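Putative lipoprotein (Bacteroides thetaiotaomicron, PDB 4Q1Z) is of unknown function but is a two-domain, largely beta-stranded member of the DUF4876 family, probably a lipoprotein. Local coordinates at residues S67-D72 with I358-T363; E74-Y79 with G102-P107; A139-L144 with P189-E194. All coordinates share one frame; numbering follows the deposited sequence.

Contact 1: S67-D72 with I358-T363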
# COMPACT_ATOMS: atom_id res chain seq x y z
N SER A 67 -11.36 0.15 21.19
CA SER A 67 -10.80 -0.13 19.87
C SER A 67 -11.73 0.36 18.76
O SER A 67 -12.95 0.19 18.83
CB SER A 67 -10.50 -1.62 19.69
OG SER A 67 -9.83 -1.86 18.46
N GLY A 68 -11.13 0.95 17.74
CA GLY A 68 -11.83 1.51 16.61
C GLY A 68 -10.93 2.38 15.78
O GLY A 68 -9.70 2.32 15.93
N THR A 69 -11.53 3.21 14.92
CA THR A 69 -10.82 4.07 13.98
C THR A 69 -11.29 5.52 14.08
O THR A 69 -12.49 5.79 14.16
CB THR A 69 -10.94 3.49 12.54
OG1 THR A 69 -10.09 2.34 12.45
CG2 THR A 69 -10.51 4.45 11.43
N ALA A 70 -10.33 6.45 14.05
CA ALA A 70 -10.59 7.88 14.00
C ALA A 70 -10.06 8.43 12.69
O ALA A 70 -9.00 8.01 12.23
CB ALA A 70 -9.95 8.58 15.18
N ILE A 71 -10.84 9.30 12.05
CA ILE A 71 -10.47 9.98 10.81
C ILE A 71 -10.37 11.46 11.16
O ILE A 71 -11.32 11.99 11.75
CB ILE A 71 -11.44 9.67 9.63
CG1 ILE A 71 -11.33 8.20 9.19
CG2 ILE A 71 -11.15 10.58 8.42
CD1 ILE A 71 -12.31 7.28 9.83
N ASP A 72 -9.23 12.12 10.89
CA ASP A 72 -9.10 13.53 11.25
C ASP A 72 -9.64 14.42 10.11
O ASP A 72 -10.15 13.91 9.11
CB ASP A 72 -7.67 13.91 11.72
CG ASP A 72 -6.52 14.08 10.74
OD1 ASP A 72 -6.74 13.95 9.52
OD2 ASP A 72 -5.39 14.39 11.20
N ILE A 358 1.17 -4.50 16.19
CA ILE A 358 -0.11 -3.90 16.57
C ILE A 358 -1.20 -4.56 15.69
O ILE A 358 -1.11 -4.49 14.46
CB ILE A 358 -0.06 -2.35 16.45
CG1 ILE A 358 1.00 -1.78 17.42
CG2 ILE A 358 -1.45 -1.73 16.72
CD1 ILE A 358 1.42 -0.34 17.19
N ILE A 359 -2.19 -5.23 16.31
CA ILE A 359 -3.26 -5.99 15.64
C ILE A 359 -4.58 -5.22 15.60
O ILE A 359 -5.04 -4.72 16.63
CB ILE A 359 -3.42 -7.38 16.34
CG1 ILE A 359 -2.10 -8.19 16.34
CG2 ILE A 359 -4.61 -8.21 15.78
CD1 ILE A 359 -1.47 -8.47 14.93
N ARG A 360 -5.20 -5.16 14.40
CA ARG A 360 -6.52 -4.55 14.19
C ARG A 360 -7.51 -5.58 14.66
O ARG A 360 -7.86 -6.47 13.90
CB ARG A 360 -6.73 -4.15 12.72
CG ARG A 360 -8.00 -3.33 12.49
CD ARG A 360 -8.17 -2.84 11.05
NE ARG A 360 -7.05 -2.02 10.58
CZ ARG A 360 -6.99 -0.69 10.64
NH1 ARG A 360 -7.99 0.01 11.18
NH2 ARG A 360 -5.93 -0.05 10.17
N GLU A 361 -7.89 -5.50 15.94
CA GLU A 361 -8.77 -6.45 16.66
C GLU A 361 -10.14 -6.66 15.97
O GLU A 361 -10.73 -7.74 16.11
CB GLU A 361 -8.99 -6.01 18.13
CG GLU A 361 -7.72 -5.74 18.93
CD GLU A 361 -6.93 -6.93 19.46
OE1 GLU A 361 -6.50 -7.79 18.66
OE2 GLU A 361 -6.66 -6.95 20.69
N GLU A 362 -10.63 -5.64 15.24
CA GLU A 362 -11.91 -5.68 14.56
C GLU A 362 -11.91 -6.74 13.46
O GLU A 362 -12.95 -7.37 13.20
CB GLU A 362 -12.23 -4.30 13.97
CG GLU A 362 -12.85 -3.31 14.96
CD GLU A 362 -12.00 -2.75 16.09
OE1 GLU A 362 -10.76 -2.64 15.92
OE2 GLU A 362 -12.59 -2.39 17.13
N THR A 363 -10.74 -6.96 12.84
CA THR A 363 -10.54 -7.89 11.73
C THR A 363 -9.48 -8.96 12.02
O THR A 363 -9.35 -9.91 11.23
CB THR A 363 -10.17 -7.10 10.48
OG1 THR A 363 -9.05 -6.25 10.78
CG2 THR A 363 -11.34 -6.28 9.94
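S67 and E362 make the hydrogen bond between the segments: the serine hydroxyl OG donates to E362 OE1 at 2.8 Å and is received on the syn lone pair of that oxygen, the side facing OE2. The hydroxyl reaches the carboxylate because OG stands anti to the S67 backbone N (chi1 -174°), while the glutamate chain folds over at chi2 (70°) and brings its CD round to the strand. The second oxygen has a different environment. E362 OE2 lies 3.4 Å from S67 CB and only 3.1 Å from S67 O; these two oxygens are both acceptors and do not bond. S67 O is itself satisfied by T31 OG1 in the adjacent strand 24-35. Two residues along the strand, T69 OG1 lies 3.4 Å from R360 NH1, in the plane of the guanidinium and at its edge, and the two side chains cross at a slant.

Around this first shell, Y79 ties the pieces together: its OH is hydrogen-bonded to S67 OG and to the backbone N of E361, so one tyrosine oxygen touches both segments. R360 NH2 makes a weak bond to N137 O, and R360 NH1 has a long, weak ion pair with E77. Within 358-363, T363 N bonds to R360 O at 3.1 Å, curling 360-363 into a turn that presents E362 to the strand. This turn links strands 359-360 and 365-366 of a small antiparallel hairpin. Its side chains settle against strand 60-72, an interior strand of the seven-stranded mixed sheet: a beta-hairpin turn docked by its side chains on a strand 286 residues earlier in the chain.

Contact 2: E74-Y79 with G102-P107; sequences ENNEYY and GLKVSP. With PGE (triethylene glycol), chain H; PGE (triethylene glycol), chain I.
The ring of Y78 meets the backbone of K104 obliquely, its CD2 3.8 Å from K104 CA and its CE2 4.1 Å from K104 CB, and the two side chains cross at a slant. Its OH is hydrogen-bonded to D72 OD2 and also lies beside a triethylene glycol, probably from the crystallisation liquor. The second ring, that of Y79, swings away from the partner strand to bond through its OH with S67, leaving its CB to pack on V105 CG2. The flat amide of N76 meets the end of K104, with OD1 3.4 Å from K104 CE. That oxygen also accepts a bond from O1 of the triethylene glycol of chain I.

These residues belong to a beta hairpin formed by strands 77-89 and 95-105, consecutive in the chain and adjacent in the seven-stranded sheet. Y79 and L103 are an antiparallel hydrogen-bonded pair, with Y79 N to L103 O and L103 N to Y79 O both at 2.9 Å. Y78 and K104 form the non-hydrogen-bonded pair next to it, where Y78 CA-H points to L103 O at 3.1 Å. One step on, V105 N bonds almost straight (175°) to E77 O at 2.7 Å. E77 N and V105 O are instead joined by a water, which accepts from the first and donates to the second, so the water stands in for a direct bond at this end of the pairing.

K104 runs out fully extended, and the trans chi4 (-179°) carries NZ clear of the strand to bond O4 of both glycol molecules, that of chain H at 2.8 Å. On the opposite face of the hairpin the E77 carboxylate accepts a weak bond from A139 N through its OE2.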
# COMPACT_ATOMS: atom_id res chain seq x y z
N GLU A 74 -8.20 16.16 7.94
CA GLU A 74 -7.37 16.06 6.74
C GLU A 74 -7.47 14.66 6.10
O GLU A 74 -6.63 14.31 5.26
CB GLU A 74 -5.90 16.41 7.07
CG GLU A 74 -5.63 17.89 7.25
CD GLU A 74 -4.55 18.18 8.27
OE1 GLU A 74 -4.82 17.99 9.48
OE2 GLU A 74 -3.44 18.59 7.87
N ASN A 75 -8.51 13.88 6.51
CA ASN A 75 -8.79 12.52 6.02
C ASN A 75 -7.63 11.54 6.37
O ASN A 75 -7.37 10.59 5.62
CB ASN A 75 -9.13 12.51 4.50
CG ASN A 75 -10.27 13.42 4.09
OD1 ASN A 75 -11.41 13.31 4.58
ND2 ASN A 75 -10.02 14.30 3.13
N ASN A 76 -6.95 11.76 7.52
CA ASN A 76 -5.90 10.84 7.96
C ASN A 76 -6.57 9.77 8.79
O ASN A 76 -7.44 10.09 9.59
CB ASN A 76 -4.78 11.52 8.75
CG ASN A 76 -4.00 12.51 7.96
OD1 ASN A 76 -3.50 12.23 6.86
ND2 ASN A 76 -3.88 13.70 8.51
N GLU A 77 -6.23 8.52 8.57
CA GLU A 77 -6.85 7.43 9.29
C GLU A 77 -5.95 6.99 10.42
O GLU A 77 -4.73 6.94 10.26
CB GLU A 77 -7.15 6.27 8.35
CG GLU A 77 -8.12 5.27 8.93
CD GLU A 77 -8.15 3.91 8.24
OE1 GLU A 77 -8.06 3.88 6.99
OE2 GLU A 77 -8.25 2.89 8.96
N TYR A 78 -6.57 6.70 11.58
CA TYR A 78 -5.90 6.26 12.78
C TYR A 78 -6.56 5.04 13.37
O TYR A 78 -7.78 5.02 13.53
CB TYR A 78 -5.87 7.37 13.87
CG TYR A 78 -5.26 8.68 13.44
CD1 TYR A 78 -5.99 9.62 12.71
CD2 TYR A 78 -3.96 9.03 13.81
CE1 TYR A 78 -5.44 10.83 12.32
CE2 TYR A 78 -3.40 10.25 13.44
CZ TYR A 78 -4.14 11.15 12.69
OH TYR A 78 -3.60 12.35 12.30
N TYR A 79 -5.76 4.06 13.77
CA TYR A 79 -6.25 2.92 14.53
C TYR A 79 -6.07 3.33 15.99
O TYR A 79 -4.95 3.63 16.43
CB TYR A 79 -5.54 1.60 14.16
CG TYR A 79 -6.03 0.44 14.99
CD1 TYR A 79 -7.37 0.04 14.96
CD2 TYR A 79 -5.18 -0.23 15.86
CE1 TYR A 79 -7.83 -1.00 15.75
CE2 TYR A 79 -5.63 -1.28 16.66
CZ TYR A 79 -6.96 -1.65 16.61
OH TYR A 79 -7.38 -2.67 17.42
N GLY A 102 -3.65 6.88 19.39
CA GLY A 102 -3.82 6.58 17.97
C GLY A 102 -2.57 6.26 17.19
O GLY A 102 -1.47 6.75 17.48
N LEU A 103 -2.74 5.43 16.15
CA LEU A 103 -1.69 5.01 15.24
C LEU A 103 -2.04 5.51 13.84
O LEU A 103 -3.06 5.07 13.32
CB LEU A 103 -1.59 3.46 15.27
CG LEU A 103 -0.74 2.76 14.16
CD1 LEU A 103 0.74 3.14 14.25
CD2 LEU A 103 -0.89 1.26 14.21
N LYS A 104 -1.24 6.40 13.22
CA LYS A 104 -1.57 6.83 11.84
C LYS A 104 -1.44 5.63 10.89
O LYS A 104 -0.42 4.93 10.90
CB LYS A 104 -0.73 8.03 11.34
CG LYS A 104 -1.29 8.65 10.03
CD LYS A 104 -0.59 9.94 9.67
CE LYS A 104 -1.00 10.50 8.33
NZ LYS A 104 -0.26 11.75 8.01
N VAL A 105 -2.50 5.36 10.13
CA VAL A 105 -2.61 4.22 9.22
C VAL A 105 -2.80 4.68 7.77
O VAL A 105 -3.79 5.36 7.46
CB VAL A 105 -3.76 3.27 9.64
CG1 VAL A 105 -4.07 2.25 8.56
CG2 VAL A 105 -3.46 2.57 10.97
N SER A 106 -1.85 4.28 6.88
CA SER A 106 -1.95 4.53 5.44
C SER A 106 -2.88 3.46 4.84
O SER A 106 -2.61 2.27 4.97
CB SER A 106 -0.59 4.55 4.78
OG SER A 106 -0.72 5.16 3.51
N PRO A 107 -4.04 3.87 4.30
CA PRO A 107 -5.05 2.90 3.85
C PRO A 107 -4.64 1.81 2.82
O PRO A 107 -4.99 0.63 3.02
CB PRO A 107 -6.13 3.79 3.26
CG PRO A 107 -5.47 5.14 3.04
CD PRO A 107 -4.54 5.25 4.16
C1 PGE H . 0.57 12.69 12.47
O1 PGE H . 1.52 11.67 12.14
C2 PGE H . -0.08 13.25 11.24
O2 PGE H . -0.56 14.57 11.50
C3 PGE H . -1.72 14.92 10.76
C4 PGE H . -1.44 15.87 9.61
O4 PGE H . -0.06 13.88 6.21
C6 PGE H . -0.98 14.97 6.13
C5 PGE H . -0.86 15.92 7.30
O3 PGE H . -0.84 15.19 8.52
C1 PGE I . -2.24 9.56 4.81
O1 PGE I . -2.96 10.77 4.59
C2 PGE I . -0.93 9.51 4.05
O2 PGE I . -0.16 8.39 4.47
C3 PGE I . 1.18 8.73 4.83
C4 PGE I . 1.44 8.51 6.29
O4 PGE I . 2.65 11.51 9.34
C6 PGE I . 3.12 10.35 8.65
C5 PGE I . 2.67 10.34 7.23
O3 PGE I . 2.71 9.02 6.70
O HOH W 1 -4.29 7.84 6.55

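Contact 3: A139-L144 with P189-E194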
# COMPACT_ATOMS: atom_id res chain seq x y z
N ALA A 139 -9.44 0.22 7.86
CA ALA A 139 -10.53 -0.26 8.72
C ALA A 139 -11.75 -0.80 7.94
O ALA A 139 -12.64 -1.39 8.55
CB ALA A 139 -10.99 0.86 9.63
N ASP A 140 -11.80 -0.61 6.61
CA ASP A 140 -12.94 -1.05 5.83
C ASP A 140 -12.54 -1.48 4.42
O ASP A 140 -11.42 -1.21 4.01
CB ASP A 140 -14.01 0.08 5.75
CG ASP A 140 -15.47 -0.38 5.87
OD1 ASP A 140 -15.71 -1.61 5.99
OD2 ASP A 140 -16.36 0.50 5.86
N ILE A 141 -13.48 -2.14 3.70
CA ILE A 141 -13.35 -2.58 2.31
C ILE A 141 -13.05 -1.38 1.41
O ILE A 141 -13.66 -0.32 1.58
CB ILE A 141 -14.66 -3.30 1.84
CG1 ILE A 141 -15.02 -4.48 2.75
CG2 ILE A 141 -14.62 -3.74 0.36
CD1 ILE A 141 -16.49 -4.62 2.95
N LEU A 142 -12.10 -1.54 0.48
CA LEU A 142 -11.70 -0.58 -0.54
C LEU A 142 -11.92 -1.19 -1.90
O LEU A 142 -11.69 -2.39 -2.06
CB LEU A 142 -10.21 -0.22 -0.42
CG LEU A 142 -9.75 0.70 0.68
CD1 LEU A 142 -8.25 0.54 0.90
CD2 LEU A 142 -10.11 2.18 0.37
N TYR A 143 -12.28 -0.38 -2.90
CA TYR A 143 -12.44 -0.91 -4.25
C TYR A 143 -11.27 -0.52 -5.11
O TYR A 143 -10.98 0.68 -5.26
CB TYR A 143 -13.76 -0.46 -4.86
CG TYR A 143 -14.94 -1.16 -4.23
CD1 TYR A 143 -15.39 -2.38 -4.71
CD2 TYR A 143 -15.62 -0.59 -3.16
CE1 TYR A 143 -16.51 -3.01 -4.16
CE2 TYR A 143 -16.72 -1.21 -2.59
CZ TYR A 143 -17.16 -2.42 -3.09
OH TYR A 143 -18.24 -3.05 -2.51
N LEU A 144 -10.58 -1.52 -5.67
CA LEU A 144 -9.40 -1.30 -6.52
C LEU A 144 -9.75 -0.76 -7.91
O LEU A 144 -8.86 -0.26 -8.59
CB LEU A 144 -8.61 -2.61 -6.70
CG LEU A 144 -7.88 -3.16 -5.48
CD1 LEU A 144 -7.44 -4.55 -5.77
CD2 LEU A 144 -6.69 -2.28 -5.09
N PRO A 189 -13.24 -5.45 -5.00
CA PRO A 189 -13.03 -5.01 -3.62
C PRO A 189 -11.90 -5.76 -2.93
O PRO A 189 -11.67 -6.96 -3.17
CB PRO A 189 -14.36 -5.33 -2.95
CG PRO A 189 -14.87 -6.50 -3.69
CD PRO A 189 -14.36 -6.42 -5.09
N LEU A 190 -11.25 -5.05 -2.00
CA LEU A 190 -10.23 -5.59 -1.15
C LEU A 190 -10.69 -5.35 0.29
O LEU A 190 -11.02 -4.22 0.66
CB LEU A 190 -8.88 -4.94 -1.48
CG LEU A 190 -7.62 -5.82 -1.52
CD1 LEU A 190 -7.69 -6.86 -2.62
CD2 LEU A 190 -6.39 -4.98 -1.73
N ALA A 191 -10.86 -6.43 1.05
CA ALA A 191 -11.28 -6.35 2.45
C ALA A 191 -10.08 -6.07 3.35
O ALA A 191 -8.95 -6.38 2.95
CB ALA A 191 -11.94 -7.66 2.86
N PRO A 192 -10.26 -5.51 4.57
CA PRO A 192 -9.09 -5.33 5.46
C PRO A 192 -8.34 -6.66 5.68
O PRO A 192 -8.94 -7.65 6.10
CB PRO A 192 -9.74 -4.83 6.78
CG PRO A 192 -11.03 -4.25 6.38
CD PRO A 192 -11.51 -5.05 5.21
N GLY A 193 -7.05 -6.68 5.38
CA GLY A 193 -6.22 -7.87 5.53
C GLY A 193 -5.98 -8.66 4.26
O GLY A 193 -5.26 -9.67 4.27
N GLU A 194 -6.61 -8.20 3.15
CA GLU A 194 -6.49 -8.79 1.83
C GLU A 194 -5.44 -8.07 1.01
O GLU A 194 -5.28 -6.85 1.12
CB GLU A 194 -7.83 -8.77 1.09
CG GLU A 194 -8.80 -9.87 1.48
CD GLU A 194 -10.06 -9.99 0.64
OE1 GLU A 194 -10.35 -9.05 -0.15
OE2 GLU A 194 -10.77 -11.01 0.77
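The ring of Y143 overlaps the pyrrolidine of P189 obliquely, with CE1 3.4 Å from P189 CB. The tyrosine CG lies anti to its own carbonyl carbon (chi1 -72°), which starts the ring back toward the proline. I141 lies side by side with P189 and adds its CG2 at 3.7 Å from the same CB, so that this one carbon meets both side chains. L144 and L190 cross obliquely and touch through their CD1 atoms at 3.9 Å, both also resting on C196 of strand 195-199. Past I141, P192 sets its CG 3.7 Å from D140 C, backing the ring against the main chain.

Between these packed groups, L142 and L190 make the antiparallel hydrogen-bonded pair of a two-stranded sheet. L142 N donates to L190 O at 2.9 Å, and L190 N returns a bond to L142 O at 2.7 Å, arriving nearly along the C=O axis. Y143 and P189 form the adjoining non-hydrogen-bonded pair, a position that asks no N-H of the proline.

Beyond the strand the chain reverses in a type II turn from A191 to E194, whose third residue, G193, has a positive phi (99°) at which a CB would be jammed against the preceding carbonyl O. E194 also grips the start of its own turn: A191 N bonds OE1 at 2.9 Å, from above the carboxylate plane. D140 OD2, meanwhile, forms a salt bridge with K28 in strand 24-35 of the seven-stranded sheet. Across the two segments, therefore, cohesion comes from two backbone bonds and apolar packing, while the charged side chains bond within their own segments or to partners outside both.

Contact 1 is buried, contact 2 partly so and contact 3 lies at the surface. Contact 1 docks a hairpin on the seven-stranded sheet to which both strands of contact 2 belong; A70 O bonds to Y78 N between neighbouring strands 60-72 and 77-89, and R360 NH2 packs on V105 CG1. Contact 3 belongs to a separate two-stranded sheet, yet reaches both: A139 CB packs on T69 and R360, P192 touches T363, and A139 N meets E77 OE2. Their chemistry differs accordingly. Contact 1 joins distant parts of the chain through polar side chains, whereas contacts 2 and 3 rest on paired backbones, the former edged by water and glycol, the latter by proline and aliphatic packing.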